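Local coordinates for glycosyl hydrolase, family 31/fibronectin type III domain protein (Clostridium perfringens, PDB 4LKS) that probably helps a family 31 glycoside hydrolase hold on to galactose-bearing carbohydrates, through a calcium-containing beta-sandwich module that binds galactose, at residues I29-E34 with T50-A55. Sequence-based numbering, arbitrary orientation.
With CA (calcium ion), chain C; GAL (beta-D-galactopyranose), chain D.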
loop_
_atom_site.group_PDB
_atom_site.type_symbol
_atom_site.label_atom_id
_atom_site.label_comp_id
_atom_site.label_asym_id
_atom_site.label_seq_id
_atom_site.Cartn_x
_atom_site.Cartn_y
_atom_site.Cartn_z
ATOM N N ILE A 29 0.642 -11.102 -4.302
ATOM C CA ILE A 29 1.399 -12.174 -4.943
ATOM C C ILE A 29 2.903 -12.065 -4.753
ATOM O O ILE A 29 3.632 -13.024 -5.005
ATOM C CB ILE A 29 1.072 -12.303 -6.444
ATOM C CG1 ILE A 29 1.443 -11.025 -7.199
ATOM C CG2 ILE A 29 -0.394 -12.670 -6.648
ATOM C CD1 ILE A 29 1.558 -11.243 -8.698
ATOM N N TYR A 30 3.375 -10.912 -4.295
ATOM C CA TYR A 30 4.805 -10.711 -4.082
ATOM C C TYR A 30 5.063 -9.552 -3.133
ATOM O O TYR A 30 4.321 -8.574 -3.120
ATOM C CB TYR A 30 5.500 -10.442 -5.426
ATOM C CG TYR A 30 6.945 -10.039 -5.297
ATOM C CD1 TYR A 30 7.956 -10.988 -5.236
ATOM C CD2 TYR A 30 7.300 -8.701 -5.231
ATOM C CE1 TYR A 30 9.282 -10.601 -5.109
ATOM C CE2 TYR A 30 8.608 -8.309 -5.100
ATOM C CZ TYR A 30 9.595 -9.257 -5.045
ATOM O OH TYR A 30 10.903 -8.852 -4.920
ATOM N N ALA A 31 6.121 -9.656 -2.339
ATOM C CA ALA A 31 6.658 -8.515 -1.625
ATOM C C ALA A 31 8.159 -8.687 -1.508
ATOM O O ALA A 31 8.659 -9.813 -1.501
ATOM C CB ALA A 31 6.029 -8.381 -0.241
ATOM N N THR A 32 8.869 -7.573 -1.403
ATOM C CA THR A 32 10.328 -7.608 -1.330
ATOM C C THR A 32 10.781 -8.476 -0.162
ATOM O O THR A 32 11.718 -9.284 -0.281
ATOM C CB THR A 32 10.881 -6.214 -1.128
ATOM O OG1 THR A 32 10.338 -5.330 -2.122
ATOM C CG2 THR A 32 12.395 -6.231 -1.234
ATOM N N SER A 33 10.108 -8.307 0.968
ATOM C CA SER A 33 10.403 -9.093 2.151
ATOM C C SER A 33 9.206 -9.055 3.084
ATOM O O SER A 33 8.285 -8.248 2.891
ATOM C CB SER A 33 11.656 -8.569 2.847
ATOM O OG SER A 33 11.506 -7.236 3.289
ATOM N N GLU A 34 9.224 -9.932 4.084
ATOM C CA GLU A 34 8.160 -10.039 5.071
ATOM C C GLU A 34 8.819 -10.355 6.409
ATOM O O GLU A 34 9.775 -11.127 6.464
ATOM C CB GLU A 34 7.189 -11.163 4.696
ATOM C CG GLU A 34 6.447 -10.962 3.373
ATOM C CD GLU A 34 5.868 -12.255 2.840
ATOM O OE1 GLU A 34 6.648 -13.087 2.322
ATOM O OE2 GLU A 34 4.642 -12.460 2.952
ATOM N N THR A 50 -4.446 -6.632 10.886
ATOM C CA THR A 50 -3.337 -7.414 10.368
ATOM C C THR A 50 -2.513 -6.522 9.449
ATOM O O THR A 50 -3.047 -5.626 8.798
ATOM C CB THR A 50 -3.826 -8.632 9.575
ATOM O OG1 THR A 50 -4.614 -8.182 8.470
ATOM C CG2 THR A 50 -4.680 -9.559 10.462
ATOM N N ILE A 51 -1.210 -6.764 9.390
ATOM C CA ILE A 51 -0.355 -5.951 8.536
ATOM C C ILE A 51 0.634 -6.773 7.746
ATOM O O ILE A 51 1.044 -7.856 8.172
ATOM C CB ILE A 51 0.459 -4.909 9.332
ATOM C CG1 ILE A 51 1.445 -5.592 10.284
ATOM C CG2 ILE A 51 -0.464 -3.954 10.084
ATOM C CD1 ILE A 51 2.382 -4.622 10.979
ATOM N N TRP A 52 0.997 -6.263 6.576
ATOM C CA TRP A 52 2.253 -6.658 5.949
ATOM C C TRP A 52 3.334 -5.764 6.540
ATOM O O TRP A 52 3.111 -4.564 6.716
ATOM C CB TRP A 52 2.194 -6.464 4.431
ATOM C CG TRP A 52 3.562 -6.490 3.802
ATOM C CD1 TRP A 52 4.457 -7.519 3.837
ATOM C CD2 TRP A 52 4.190 -5.437 3.056
ATOM N NE1 TRP A 52 5.605 -7.176 3.166
ATOM C CE2 TRP A 52 5.467 -5.906 2.671
ATOM C CE3 TRP A 52 3.799 -4.149 2.672
ATOM C CZ2 TRP A 52 6.360 -5.128 1.919
ATOM C CZ3 TRP A 52 4.689 -3.374 1.915
ATOM C CH2 TRP A 52 5.951 -3.871 1.551
ATOM N N HIS A 53 4.493 -6.342 6.854
ATOM C CA HIS A 53 5.636 -5.580 7.345
ATOM C C HIS A 53 6.874 -6.154 6.680
ATOM O O HIS A 53 7.053 -7.372 6.642
ATOM C CB HIS A 53 5.738 -5.726 8.872
ATOM C CG HIS A 53 6.615 -4.711 9.544
ATOM N ND1 HIS A 53 7.966 -4.594 9.296
ATOM C CD2 HIS A 53 6.334 -3.798 10.511
ATOM C CE1 HIS A 53 8.476 -3.640 10.059
ATOM N NE2 HIS A 53 7.505 -3.148 10.809
ATOM N N SER A 54 7.712 -5.285 6.123
ATOM C CA SER A 54 8.926 -5.742 5.463
ATOM C C SER A 54 9.983 -6.077 6.521
ATOM O O SER A 54 9.824 -5.748 7.705
ATOM C CB SER A 54 9.429 -4.694 4.445
ATOM O OG SER A 54 9.851 -3.487 5.056
ATOM N N ALA A 55 11.051 -6.738 6.094
ATOM C CA ALA A 55 12.099 -7.172 7.024
ATOM C C ALA A 55 12.797 -5.981 7.673
ATOM O O ALA A 55 12.917 -4.914 7.071
ATOM C CB ALA A 55 13.098 -8.077 6.315
HETATM CA CA CA C . -4.805 -6.228 6.998
HETATM C C1 GAL D . 8.817 -3.758 16.680
HETATM C C2 GAL D . 7.507 -4.068 15.931
HETATM C C3 GAL D . 7.793 -4.820 14.640
HETATM C C4 GAL D . 8.766 -3.997 13.779
HETATM C C5 GAL D . 10.026 -3.736 14.579
HETATM C C6 GAL D . 11.030 -2.827 13.867
HETATM O O1 GAL D . 8.574 -2.961 17.807
HETATM O O2 GAL D . 6.610 -4.873 16.703
HETATM O O3 GAL D . 6.593 -5.004 13.894
HETATM O O4 GAL D . 8.174 -2.745 13.441
HETATM O O5 GAL D . 9.715 -3.056 15.819
HETATM O O6 GAL D . 12.219 -2.668 14.631
#
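S33 meets the segment T50-A55 through two acceptors. Its carbonyl O takes the indole N-H of W52, with NE1 to O at 2.9 Å. The oxygen lies only 8° out of the indole plane, and NE1 lies in the carbonyl plane of S33. Its OG takes the backbone N-H of A55, also at 2.9 Å from N to OG and nearly straight at 173°. With chi1 at 62°, OG lies between the backbone N and the carbonyl carbon, and there it reaches A55 N and touches CB of S54 and of A55.

The W52 N-H, the polar group of a buried ring, is thus satisfied by a main-chain oxygen. CB of A31 packs against the ring at 3.6 Å from NE1, and CG of E34 reaches the ring edge near its plane. E34 OE2 is hydrogen-bonded to K40 N. CA of E34 makes a C-H...O contact of 3.3 Å with O of H53. H53 is also joined to A35 by a backbone hydrogen bond. S54 OG is hydrogen-bonded to A157 N.

Both ring nitrogens of H53 have partners. ND1 donates to S54 O, in the ring plane and on a carbonyl lone pair. NE2 pairs with O4 of galactose at 2.7 Å; R84 NH2 and N89 ND2 are also hydrogen-bonded to the sugar. T50 gives O and OG1 to the calcium ion; N42, D45, D47 and A160 complete the site.

The contact ties the turn after edge strand 26-31 of one sheet to edge strand 52-53 of the other in this F5/8 type C sandwich. S33 holds W52, just before H53 in sequence, and A55, two residues after it. With S54 O fixing ND1, NE2 is probably presented to galactose in a set orientation.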